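Side-chain contacts in TetR-like transcriptional regulator (Rhodococcus, PDB 3F1B), which probably binds cis-regulatory DNA and controls transcription, as a two-subunit, all-helical member of the TetR family of helix-turn-helix regulators: residues 35-40 and 59-64; 39-44 and 49-54; 80-85 and 91-96; 99-102 and 107-110; 135-140 and 160-165. All coordinates share one frame; numbering follows the deposited sequence.

Interaction 1: residues 35-40 and 59-64; sequences TSMDAI and DELFAA. With SO4 (sulfate ion), chain C.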
# COMPACT_ATOMS: atom_id res chain seq x y z
N THR A 35 6.19 14.08 11.46
CA THR A 35 7.19 15.02 10.96
C THR A 35 6.76 16.46 11.27
O THR A 35 5.59 16.78 11.17
CB THR A 35 7.42 14.82 9.44
OG1 THR A 35 8.37 13.77 9.25
CG2 THR A 35 7.96 16.09 8.79
N SER A 36 7.70 17.31 11.66
CA SER A 36 7.39 18.70 11.96
C SER A 36 8.24 19.60 11.11
O SER A 36 9.31 19.20 10.64
CB SER A 36 7.65 19.00 13.43
OG SER A 36 9.02 18.82 13.78
N MSE A 37 7.77 20.82 10.93
CA MSE A 37 8.56 21.84 10.22
C MSE A 37 9.86 22.10 10.98
O MSE A 37 10.91 22.32 10.38
CB MSE A 37 7.73 23.10 10.01
CG MSE A 37 6.59 22.87 9.04
SE MSE A 37 7.26 22.45 7.27
CE MSE A 37 7.13 24.24 6.55
N ASP A 38 9.76 22.00 12.29
CA ASP A 38 10.88 22.03 13.20
C ASP A 38 11.99 21.10 12.75
O ASP A 38 13.12 21.51 12.49
CB ASP A 38 10.42 21.54 14.57
CG ASP A 38 10.13 22.67 15.55
OD1 ASP A 38 10.58 23.83 15.35
OD2 ASP A 38 9.45 22.37 16.56
N ALA A 39 11.66 19.82 12.70
CA ALA A 39 12.63 18.79 12.43
C ALA A 39 13.19 18.91 11.01
O ALA A 39 14.40 18.78 10.81
CB ALA A 39 12.01 17.44 12.66
N ILE A 40 12.33 19.19 10.04
CA ILE A 40 12.81 19.45 8.67
C ILE A 40 13.82 20.60 8.62
O ILE A 40 14.89 20.44 8.04
CB ILE A 40 11.69 19.70 7.63
CG1 ILE A 40 10.84 18.44 7.42
CG2 ILE A 40 12.29 20.12 6.31
CD1 ILE A 40 9.45 18.72 6.79
N ASP A 59 2.23 20.52 4.74
CA ASP A 59 1.67 19.71 3.67
C ASP A 59 1.99 20.25 2.29
O ASP A 59 2.14 19.48 1.36
CB ASP A 59 0.17 19.49 3.86
CG ASP A 59 -0.57 20.75 4.27
OD1 ASP A 59 -1.83 20.75 4.27
OD2 ASP A 59 0.13 21.76 4.61
N GLU A 60 2.13 21.57 2.18
CA GLU A 60 2.62 22.20 0.97
C GLU A 60 4.05 21.73 0.63
O GLU A 60 4.36 21.44 -0.52
CB GLU A 60 2.57 23.72 1.13
CG GLU A 60 3.03 24.50 -0.10
CD GLU A 60 1.88 24.86 -1.02
OE1 GLU A 60 1.09 25.75 -0.63
OE2 GLU A 60 1.75 24.26 -2.13
N LEU A 61 4.89 21.63 1.66
CA LEU A 61 6.21 21.07 1.54
C LEU A 61 6.13 19.59 1.16
O LEU A 61 6.92 19.08 0.36
CB LEU A 61 6.95 21.21 2.87
CG LEU A 61 8.46 21.36 2.79
CD1 LEU A 61 9.12 21.12 4.14
CD2 LEU A 61 9.08 20.49 1.72
N PHE A 62 5.16 18.91 1.77
CA PHE A 62 4.91 17.50 1.53
C PHE A 62 4.49 17.28 0.10
O PHE A 62 4.90 16.32 -0.49
CB PHE A 62 3.81 16.94 2.43
CG PHE A 62 3.68 15.47 2.30
CD1 PHE A 62 4.68 14.63 2.77
CD2 PHE A 62 2.61 14.92 1.64
CE1 PHE A 62 4.60 13.25 2.64
CE2 PHE A 62 2.50 13.53 1.51
CZ PHE A 62 3.50 12.69 2.01
N ALA A 63 3.67 18.15 -0.44
CA ALA A 63 3.31 18.02 -1.85
C ALA A 63 4.53 18.35 -2.77
O ALA A 63 4.71 17.72 -3.80
CB ALA A 63 2.12 18.95 -2.17
N ALA A 64 5.37 19.34 -2.40
CA ALA A 64 6.55 19.65 -3.27
C ALA A 64 7.47 18.43 -3.33
O ALA A 64 7.83 17.92 -4.37
CB ALA A 64 7.29 20.86 -2.77
S SO4 C . 5.84 22.41 13.28
O1 SO4 C . 7.25 22.15 13.56
O2 SO4 C . 5.75 23.85 13.01
O3 SO4 C . 5.38 21.62 12.13
O4 SO4 C . 5.01 22.06 14.43
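In the DNA-binding domain, the start of the predicted helix-turn-helix is seated on helix 58-77 where Met-37 (selenomethionine) and Ile-40 converge on Leu-61. One methyl does the work: Leu-61 CD1 takes Ile-40 CD1 at 3.6 Å, the two chains meeting tip to tip, and Met-37 SE at 3.9 Å, from a chain that runs obliquely across it. The Met-37 chain reaches there by bending at chi2 (-64°) and chi3, as a flexible unbranched residue can. All three side chains are buried, and Leu-51 of helix 48-54 touches each of them. Ser-36 sets the helix start as its N-cap: chi1 of 62° places OG between its own backbone N and carbonyl carbon, where it accepts from Ala-39 N at 3.0 Å, with an N-H...O angle of 160°. Without the hydroxyl, as with an alanine here, the Ala-39 amide is likely to lose its cap acceptor and the first turn some of its hold. That turn binds a sulfate, probably from the crystallisation liquor, through two main-chain amides whose dipoles would favour an anion; its place is consistent with a site for a DNA phosphate. Both bonds are nearly straight: Met-37 N to sulfate O3 and Asp-38 N to sulfate O1, each 2.8 Å.

Interaction 2: residues 39-44 and 49-54; sequences AIAAKA and PMLYLY. With SO4 (sulfate ion), chain C.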
# COMPACT_ATOMS: atom_id res chain seq x y z
N ALA A 39 11.66 19.82 12.70
CA ALA A 39 12.63 18.79 12.43
C ALA A 39 13.19 18.91 11.01
O ALA A 39 14.40 18.78 10.81
CB ALA A 39 12.01 17.44 12.66
N ILE A 40 12.33 19.19 10.04
CA ILE A 40 12.81 19.45 8.67
C ILE A 40 13.82 20.60 8.62
O ILE A 40 14.89 20.44 8.04
CB ILE A 40 11.69 19.70 7.63
CG1 ILE A 40 10.84 18.44 7.42
CG2 ILE A 40 12.29 20.12 6.31
CD1 ILE A 40 9.45 18.72 6.79
N ALA A 41 13.46 21.77 9.21
CA ALA A 41 14.36 22.98 9.27
C ALA A 41 15.73 22.67 9.86
O ALA A 41 16.74 23.07 9.28
CB ALA A 41 13.71 24.14 10.03
N ALA A 42 15.77 21.96 10.99
CA ALA A 42 17.07 21.47 11.54
C ALA A 42 17.87 20.61 10.54
O ALA A 42 19.08 20.84 10.37
CB ALA A 42 16.87 20.72 12.84
N LYS A 43 17.19 19.65 9.88
CA LYS A 43 17.82 18.73 8.90
C LYS A 43 18.45 19.44 7.70
O LYS A 43 19.54 19.10 7.24
CB LYS A 43 16.82 17.67 8.41
CG LYS A 43 16.73 16.44 9.31
CD LYS A 43 17.68 15.29 8.88
CE LYS A 43 18.04 14.41 10.08
NZ LYS A 43 18.41 13.02 9.67
N ALA A 44 17.72 20.42 7.18
CA ALA A 44 18.22 21.26 6.11
C ALA A 44 19.22 22.30 6.65
O ALA A 44 19.79 23.07 5.89
CB ALA A 44 17.05 21.95 5.40
N PRO A 49 11.83 30.12 10.06
CA PRO A 49 11.29 31.21 9.26
C PRO A 49 11.64 31.10 7.77
O PRO A 49 10.77 31.39 6.92
CB PRO A 49 11.94 32.47 9.87
CG PRO A 49 12.30 32.11 11.28
CD PRO A 49 12.33 30.58 11.37
N MSE A 50 12.87 30.70 7.46
CA MSE A 50 13.32 30.48 6.09
C MSE A 50 12.46 29.48 5.36
O MSE A 50 11.93 29.80 4.29
CB MSE A 50 14.74 29.95 6.09
CG MSE A 50 15.77 30.99 5.77
SE MSE A 50 15.63 31.36 3.86
CE MSE A 50 16.45 29.69 3.22
N LEU A 51 12.32 28.29 5.94
CA LEU A 51 11.48 27.23 5.38
C LEU A 51 10.07 27.75 4.99
O LEU A 51 9.58 27.51 3.88
CB LEU A 51 11.34 26.10 6.40
CG LEU A 51 11.66 24.66 6.06
CD1 LEU A 51 10.84 23.75 6.93
CD2 LEU A 51 11.43 24.29 4.63
N TYR A 52 9.42 28.47 5.90
CA TYR A 52 8.07 28.98 5.65
C TYR A 52 8.00 29.99 4.53
O TYR A 52 6.95 30.13 3.88
CB TYR A 52 7.48 29.59 6.91
CG TYR A 52 6.94 28.55 7.83
CD1 TYR A 52 7.73 28.03 8.82
CD2 TYR A 52 5.65 28.07 7.69
CE1 TYR A 52 7.24 27.05 9.66
CE2 TYR A 52 5.14 27.10 8.53
CZ TYR A 52 5.93 26.59 9.52
OH TYR A 52 5.45 25.62 10.39
N LEU A 53 9.09 30.71 4.30
CA LEU A 53 9.16 31.61 3.13
C LEU A 53 9.25 30.84 1.79
O LEU A 53 9.06 31.44 0.74
CB LEU A 53 10.28 32.68 3.26
CG LEU A 53 10.26 33.70 4.40
CD1 LEU A 53 11.51 34.53 4.39
CD2 LEU A 53 9.05 34.60 4.29
N TYR A 54 9.53 29.54 1.83
CA TYR A 54 9.52 28.73 0.62
C TYR A 54 8.30 27.87 0.61
O TYR A 54 7.67 27.71 -0.44
CB TYR A 54 10.78 27.85 0.45
CG TYR A 54 11.99 28.64 0.09
CD1 TYR A 54 12.41 28.79 -1.24
CD2 TYR A 54 12.71 29.31 1.10
CE1 TYR A 54 13.56 29.59 -1.55
CE2 TYR A 54 13.84 30.12 0.81
CZ TYR A 54 14.27 30.24 -0.50
OH TYR A 54 15.39 31.02 -0.70
S SO4 C . 5.84 22.41 13.28
O1 SO4 C . 7.25 22.15 13.56
O2 SO4 C . 5.75 23.85 13.01
O3 SO4 C . 5.38 21.62 12.13
O4 SO4 C . 5.01 22.06 14.43
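Leu-51, on helix 48-54, projects into the angle between Ile-40 and Ala-41 of helix 37-43. Its CB and CG act as a spacer and stay beyond 4.2 Å from the opposite segment, so the contact rests on the end of the chain. There CD1 finds Ile-40 CG2 at 4.0 Å, the two side chains crossing at about a right angle. The same methyl lies 4.0 Å from Ala-41 N and 4.2 Å from Ala-41 CB, so it rests on helix backbone as well as on side chains. The other branch, CD2, turns instead to Leu-61 CD1 of helix 58-77, 4.0 Å away. A forked leucine can thus serve two helices at once. Ile-40 is branched to the same purpose: CG2, opposite the backbone N across the CA-CB bond, faces Leu-51, while the longer CG1-CD1 arm goes to Leu-61. Alanine suits position 41 because the CA atoms of Ala-41 and Leu-51 are 6.4 Å apart and its small CB leaves space for the leucine methyl. Next along the helix, Tyr-52 OH makes a weak hydrogen bond of 3.2 Å to sulfate O2, an oxygen near the ring plane at its edge. Two short helices locked by buried aliphatic residues across a tight turn are the mark of the helix-turn-helix, in which the second helix, here 48-54, probably reads the DNA.

Interaction 3: residues 80-85 and 91-96; sequences AGDPGL and LRRALE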
# COMPACT_ATOMS: atom_id res chain seq x y z
N ALA A 80 11.76 2.25 -20.68
CA ALA A 80 10.64 1.39 -21.15
C ALA A 80 9.77 2.04 -22.21
O ALA A 80 9.15 1.37 -23.04
CB ALA A 80 9.77 0.97 -20.00
N GLY A 81 9.69 3.37 -22.17
CA GLY A 81 8.97 4.11 -23.17
C GLY A 81 9.70 4.21 -24.49
O GLY A 81 9.19 4.84 -25.40
N ASP A 82 10.88 3.60 -24.62
CA ASP A 82 11.69 3.65 -25.88
C ASP A 82 11.00 3.04 -27.12
O ASP A 82 10.08 2.23 -26.99
CB ASP A 82 13.05 2.97 -25.70
CG ASP A 82 14.18 3.95 -25.47
OD1 ASP A 82 15.13 3.89 -26.28
OD2 ASP A 82 14.16 4.75 -24.49
N PRO A 83 11.45 3.42 -28.33
CA PRO A 83 10.70 2.95 -29.49
C PRO A 83 11.20 1.64 -30.13
O PRO A 83 12.40 1.34 -30.17
CB PRO A 83 10.81 4.13 -30.49
CG PRO A 83 11.70 5.16 -29.84
CD PRO A 83 12.37 4.52 -28.68
N GLY A 84 10.24 0.87 -30.64
CA GLY A 84 10.54 -0.39 -31.31
C GLY A 84 10.65 -1.53 -30.33
O GLY A 84 10.88 -2.67 -30.74
N LEU A 85 10.47 -1.24 -29.03
CA LEU A 85 10.64 -2.25 -27.97
C LEU A 85 9.50 -3.29 -27.92
O LEU A 85 8.31 -2.96 -28.00
CB LEU A 85 10.85 -1.60 -26.60
CG LEU A 85 12.04 -0.70 -26.28
CD1 LEU A 85 12.08 -0.35 -24.77
CD2 LEU A 85 13.34 -1.33 -26.72
N LEU A 91 8.25 -4.02 -20.41
CA LEU A 91 8.01 -4.58 -19.07
C LEU A 91 9.31 -4.86 -18.31
O LEU A 91 9.51 -4.34 -17.20
CB LEU A 91 7.17 -5.87 -19.17
CG LEU A 91 6.32 -6.34 -17.96
CD1 LEU A 91 6.68 -7.76 -17.47
CD2 LEU A 91 6.29 -5.38 -16.82
N ARG A 92 10.20 -5.65 -18.89
CA ARG A 92 11.51 -5.83 -18.27
C ARG A 92 12.24 -4.49 -17.96
O ARG A 92 12.79 -4.32 -16.85
CB ARG A 92 12.36 -6.79 -19.08
CG ARG A 92 13.80 -6.94 -18.60
CD ARG A 92 14.46 -7.98 -19.54
NE ARG A 92 15.70 -7.67 -20.30
CZ ARG A 92 16.24 -6.47 -20.58
NH1 ARG A 92 17.36 -6.39 -21.29
NH2 ARG A 92 15.68 -5.34 -20.16
N ARG A 93 12.20 -3.52 -18.88
CA ARG A 93 12.95 -2.28 -18.61
C ARG A 93 12.30 -1.42 -17.55
O ARG A 93 13.01 -0.70 -16.81
CB ARG A 93 13.15 -1.47 -19.87
CG ARG A 93 14.04 -2.14 -20.84
CD ARG A 93 14.38 -1.16 -21.92
NE ARG A 93 15.36 -1.74 -22.82
CZ ARG A 93 15.89 -1.12 -23.86
NH1 ARG A 93 15.53 0.11 -24.15
NH2 ARG A 93 16.78 -1.77 -24.61
N ALA A 94 10.97 -1.51 -17.45
CA ALA A 94 10.22 -0.77 -16.47
C ALA A 94 10.44 -1.38 -15.10
O ALA A 94 10.60 -0.66 -14.12
CB ALA A 94 8.73 -0.76 -16.82
N LEU A 95 10.45 -2.70 -15.05
CA LEU A 95 10.63 -3.40 -13.80
C LEU A 95 12.00 -3.07 -13.30
O LEU A 95 12.20 -2.76 -12.12
CB LEU A 95 10.49 -4.91 -14.02
CG LEU A 95 9.05 -5.28 -14.08
CD1 LEU A 95 8.97 -6.74 -14.40
CD2 LEU A 95 8.46 -4.97 -12.71
N GLU A 96 12.97 -3.13 -14.19
CA GLU A 96 14.33 -2.87 -13.76
C GLU A 96 14.58 -1.43 -13.38
O GLU A 96 15.25 -1.18 -12.38
CB GLU A 96 15.31 -3.43 -14.76
CG GLU A 96 15.23 -4.96 -14.64
CD GLU A 96 15.88 -5.74 -15.77
OE1 GLU A 96 16.67 -5.12 -16.52
OE2 GLU A 96 15.60 -6.97 -15.89
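Arg-93, which packs against Leu-85 across this contact, gives its NE to Glu-89 OE1 in a salt bridge, and the same carboxylate oxygen also pairs with Arg-92 NH2. Glu-89 lies one turn earlier on the helix, so this bridge helps fix how the Arg-93 head is turned. The arm itself is extended from CG to NE (chi2 -170°, chi3 174°) and crosses Leu-85 at about a right angle. Both leucine methyls are used: CD1 comes 3.5 Å from Arg-93 NH1 and also touches Arg-93 CD, while CD2 sits 3.6 Å above the guanidinium plane, offset toward its rim. Arginine suits this partly exposed place, since its aliphatic stem and flat head can cover a leucine while the charge keeps its polar partners. Asp-82 adds a looser attraction, OD1 standing 4.4 Å from Arg-93 NH1, beyond a salt bridge. A leucine in place of Arg-93 would probably leave Glu-89 with one partner fewer, Asp-82 without its nearby positive charge, and the Leu-85 methyls less covered. At the start of the loop segment, Ala-80 fits against helix 87-104: its CB is 3.8 Å from Ala-94 CB, and its CA lies 5.0 Å from that of Arg-93, a closeness that the small Ala-80 side chain permits. The contact folds the connection after helix 58-77 back on the early part of helix 87-104. Leu-91, whose side chain leaves the helix away from the loop, packs on Ala-190 and Trp-191 of helix 179-196, so the loop and the C-terminal helix meet different sides of helix 87-104.

Interaction 4: residues 99-102 and 107-110; sequences LGFV and KSWM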
# COMPACT_ATOMS: atom_id res chain seq x y z
N LEU A 99 12.68 -0.89 -10.02
CA LEU A 99 13.35 -1.55 -8.93
C LEU A 99 14.75 -1.00 -8.60
O LEU A 99 15.14 -0.96 -7.41
CB LEU A 99 13.39 -3.05 -9.15
CG LEU A 99 12.06 -3.76 -8.97
CD1 LEU A 99 12.31 -5.18 -9.45
CD2 LEU A 99 11.51 -3.71 -7.50
N GLY A 100 15.48 -0.56 -9.62
CA GLY A 100 16.80 0.10 -9.44
C GLY A 100 16.65 1.44 -8.72
O GLY A 100 17.46 1.80 -7.84
N PHE A 101 15.58 2.17 -9.05
CA PHE A 101 15.29 3.44 -8.37
C PHE A 101 14.97 3.28 -6.85
O PHE A 101 15.40 4.07 -6.00
CB PHE A 101 14.13 4.11 -9.06
CG PHE A 101 13.52 5.24 -8.25
CD1 PHE A 101 14.03 6.53 -8.33
CD2 PHE A 101 12.43 5.00 -7.40
CE1 PHE A 101 13.47 7.56 -7.59
CE2 PHE A 101 11.88 6.06 -6.65
CZ PHE A 101 12.41 7.32 -6.76
N VAL A 102 14.21 2.26 -6.53
CA VAL A 102 13.80 2.01 -5.17
C VAL A 102 15.07 1.65 -4.37
O VAL A 102 15.28 2.10 -3.25
CB VAL A 102 12.78 0.87 -5.20
CG1 VAL A 102 12.79 0.09 -3.91
CG2 VAL A 102 11.39 1.42 -5.56
N LYS A 107 14.37 6.26 0.50
CA LYS A 107 13.68 7.23 1.29
C LYS A 107 12.49 7.80 0.48
O LYS A 107 11.41 8.08 1.03
CB LYS A 107 14.69 8.27 1.75
CG LYS A 107 15.57 7.79 2.92
CD LYS A 107 17.10 8.04 2.74
CE LYS A 107 17.93 6.72 2.43
NZ LYS A 107 18.04 6.40 0.95
N SER A 108 12.68 7.90 -0.83
CA SER A 108 11.72 8.55 -1.66
C SER A 108 10.67 7.56 -2.08
O SER A 108 9.52 7.95 -2.31
CB SER A 108 12.39 9.21 -2.87
OG SER A 108 13.51 8.47 -3.30
N TRP A 109 11.06 6.29 -2.15
CA TRP A 109 10.10 5.24 -2.35
C TRP A 109 9.15 5.16 -1.18
O TRP A 109 7.95 5.00 -1.37
CB TRP A 109 10.78 3.89 -2.50
CG TRP A 109 9.78 2.79 -2.44
CD1 TRP A 109 9.65 1.85 -1.46
CD2 TRP A 109 8.70 2.52 -3.40
NE1 TRP A 109 8.59 1.01 -1.75
CE2 TRP A 109 8.00 1.39 -2.94
CE3 TRP A 109 8.27 3.15 -4.59
CZ2 TRP A 109 6.88 0.86 -3.62
CZ3 TRP A 109 7.16 2.64 -5.25
CH2 TRP A 109 6.48 1.49 -4.77
N MSE A 110 9.67 5.30 0.03
CA MSE A 110 8.82 5.31 1.21
C MSE A 110 7.79 6.42 1.25
O MSE A 110 6.61 6.17 1.58
CB MSE A 110 9.66 5.36 2.48
CG MSE A 110 10.26 4.02 2.78
SE MSE A 110 11.65 4.24 4.11
CE MSE A 110 10.46 4.23 5.69
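Apolar packing carries most of this contact, which spans the turn between consecutive helices of the TetR-type C-terminal domain, with Val-102 set against the indole of Trp-109. Val-102 CG2 lies 3.4 Å from the plane of the indole and toward its rim, 3.6 Å from Trp-109 CD2 and 3.7 Å from Trp-109 CE3. The valine chi1 of 152° puts this methyl beside the backbone N, and the two side chains cross obliquely. A beta-branched residue suits the place, for it is short enough for CA atoms 5.7 Å apart yet still offers a methyl to a broad ring. The mixed contact is weaker: Phe-101 CZ approaches Ser-108 OG at 3.8 Å, obliquely to the ring. That hydroxyl is hydrogen-bonded to the carbonyl of His-105, which satisfies a buried polar atom and lets serine stand beside an aromatic ring. Aromatic neighbours complete the setting, Tyr-113 stacking on Trp-109 and Phe-98 meeting it edge-to-face. Around the turn between helices 87-104 and 106-115, helix 58-77 packs through Phe-73 on Trp-109 and Ala-76 on Phe-101, while helix 153-173 brings Val-172 to Val-102 and Ala-169 to Trp-109.

Interaction 5: residues 135-140 and 160-165; sequences ELTAHL and ALVGAG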
# COMPACT_ATOMS: atom_id res chain seq x y z
N GLU A 135 -3.14 0.71 -15.80
CA GLU A 135 -3.59 0.85 -17.17
C GLU A 135 -2.49 0.70 -18.21
O GLU A 135 -2.67 0.08 -19.24
CB GLU A 135 -4.24 2.24 -17.31
CG GLU A 135 -4.55 2.67 -18.74
CD GLU A 135 -5.25 4.06 -18.85
OE1 GLU A 135 -6.12 4.21 -19.74
OE2 GLU A 135 -4.94 5.00 -18.07
N LEU A 136 -1.33 1.29 -17.96
CA LEU A 136 -0.20 1.11 -18.87
C LEU A 136 0.23 -0.36 -18.90
O LEU A 136 0.59 -0.88 -19.95
CB LEU A 136 0.98 1.99 -18.45
CG LEU A 136 0.85 3.45 -18.90
CD1 LEU A 136 1.67 4.45 -18.05
CD2 LEU A 136 1.04 3.68 -20.45
N THR A 137 0.17 -1.04 -17.76
CA THR A 137 0.63 -2.41 -17.66
C THR A 137 -0.30 -3.36 -18.37
O THR A 137 0.15 -4.34 -18.97
CB THR A 137 0.73 -2.79 -16.17
OG1 THR A 137 1.67 -1.92 -15.58
CG2 THR A 137 1.20 -4.21 -15.97
N ALA A 138 -1.61 -3.14 -18.22
CA ALA A 138 -2.59 -3.97 -18.91
C ALA A 138 -2.45 -3.88 -20.40
O ALA A 138 -2.59 -4.89 -21.09
CB ALA A 138 -3.99 -3.58 -18.52
N HIS A 139 -2.24 -2.66 -20.91
CA HIS A 139 -2.00 -2.45 -22.34
C HIS A 139 -0.78 -3.22 -22.80
O HIS A 139 -0.82 -3.85 -23.84
CB HIS A 139 -1.74 -0.98 -22.68
CG HIS A 139 -2.93 -0.08 -22.56
ND1 HIS A 139 -2.82 1.30 -22.59
CD2 HIS A 139 -4.26 -0.34 -22.44
CE1 HIS A 139 -4.02 1.85 -22.49
NE2 HIS A 139 -4.91 0.88 -22.40
N LEU A 140 0.33 -3.18 -22.06
CA LEU A 140 1.47 -3.92 -22.58
C LEU A 140 1.30 -5.43 -22.43
O LEU A 140 1.78 -6.20 -23.28
CB LEU A 140 2.79 -3.41 -22.06
CG LEU A 140 3.29 -3.86 -20.72
CD1 LEU A 140 3.85 -5.32 -20.80
CD2 LEU A 140 4.36 -2.86 -20.34
N ALA A 160 -2.70 -7.25 -10.19
CA ALA A 160 -1.93 -8.18 -9.38
C ALA A 160 -0.40 -7.96 -9.52
O ALA A 160 0.31 -8.01 -8.51
CB ALA A 160 -2.26 -9.57 -9.77
N LEU A 161 0.10 -7.77 -10.75
CA LEU A 161 1.53 -7.49 -11.02
C LEU A 161 2.01 -6.18 -10.37
O LEU A 161 3.15 -6.07 -9.88
CB LEU A 161 1.75 -7.37 -12.54
CG LEU A 161 3.09 -7.71 -13.27
CD1 LEU A 161 3.47 -6.74 -14.38
CD2 LEU A 161 4.37 -8.02 -12.37
N VAL A 162 1.16 -5.16 -10.34
CA VAL A 162 1.57 -3.88 -9.74
C VAL A 162 1.60 -3.97 -8.22
O VAL A 162 2.52 -3.45 -7.55
CB VAL A 162 0.65 -2.72 -10.19
CG1 VAL A 162 0.88 -1.43 -9.34
CG2 VAL A 162 0.92 -2.42 -11.70
N GLY A 163 0.58 -4.65 -7.68
CA GLY A 163 0.54 -4.91 -6.28
C GLY A 163 1.73 -5.72 -5.87
O GLY A 163 2.31 -5.46 -4.84
N ALA A 164 2.08 -6.74 -6.66
CA ALA A 164 3.25 -7.57 -6.36
C ALA A 164 4.56 -6.75 -6.41
O ALA A 164 5.38 -6.87 -5.54
CB ALA A 164 3.30 -8.79 -7.32
N GLY A 165 4.69 -5.89 -7.41
CA GLY A 165 5.81 -5.00 -7.60
C GLY A 165 5.97 -4.02 -6.46
O GLY A 165 7.11 -3.71 -6.05
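Thr-137 points from helix 126-143 toward helix 153-173 and divides its two branches between Leu-161 and Val-162. Its methyl, CG2, meets Leu-161 CD1 at 3.8 Å, and its hydroxyl oxygen, OG1, lies 4.0 Å from Val-162 CG2. In both pairs the side chains pass each other at a slant, and the touch is a single atom on a single atom. The threonine torsion explains the division: at chi1 -61° OG1 stands beside its own backbone N, where it is hydrogen-bonded to the carbonyl oxygen of Leu-133, one turn back, while CG2 is left to face Leu-161. Val-162, with chi1 168°, presents CG2, which stands beside its own backbone N. The CA atoms of Thr-137 and Val-162 are 8.1 Å apart, a spacing that short beta-branched chains fill. Leu-161 reaches farther: the methyl that touches Thr-137 also lies 4.0 Å from Leu-91 CD2 of helix 87-104, and Leu-189 and Ala-190 of helix 179-196 pack on the same side chain. Close by, Ala-160 and Ala-164 pack on Leu-185 and Ala-160 of the second subunit, consistent with the dimer interface of TetR-type C-terminal domains. Since the hydroxyl is satisfied within its own helix, the two helices are joined here by van der Waals contact alone, and toward Leu-161 and Val-162 the threonine behaves as a largely apolar surface, much like its isostere valine.

In the fold
Interactions 1 and 2 adjoin, their centres 8 Å apart: both use helix 37-43, against helix 58-77 and helix 48-54 in turn, and both touch the same sulfate. Together they hold these three helices of the DNA-binding domain against one another. Interactions 3, 4 and 5 follow in series along the chain. Helix 87-104 serves interactions 3 and 4, whose centres are 18 Å apart, while interactions 3 and 5 touch through Leu-91. Interaction 4 lies near the middle of the chain, about 20 Å from interaction 1 between centres; interactions 1 and 5 are on opposite sides, 31 Å apart. Helix 58-77 runs from interaction 1 to pack beside interaction 4, so it could couple the two domains.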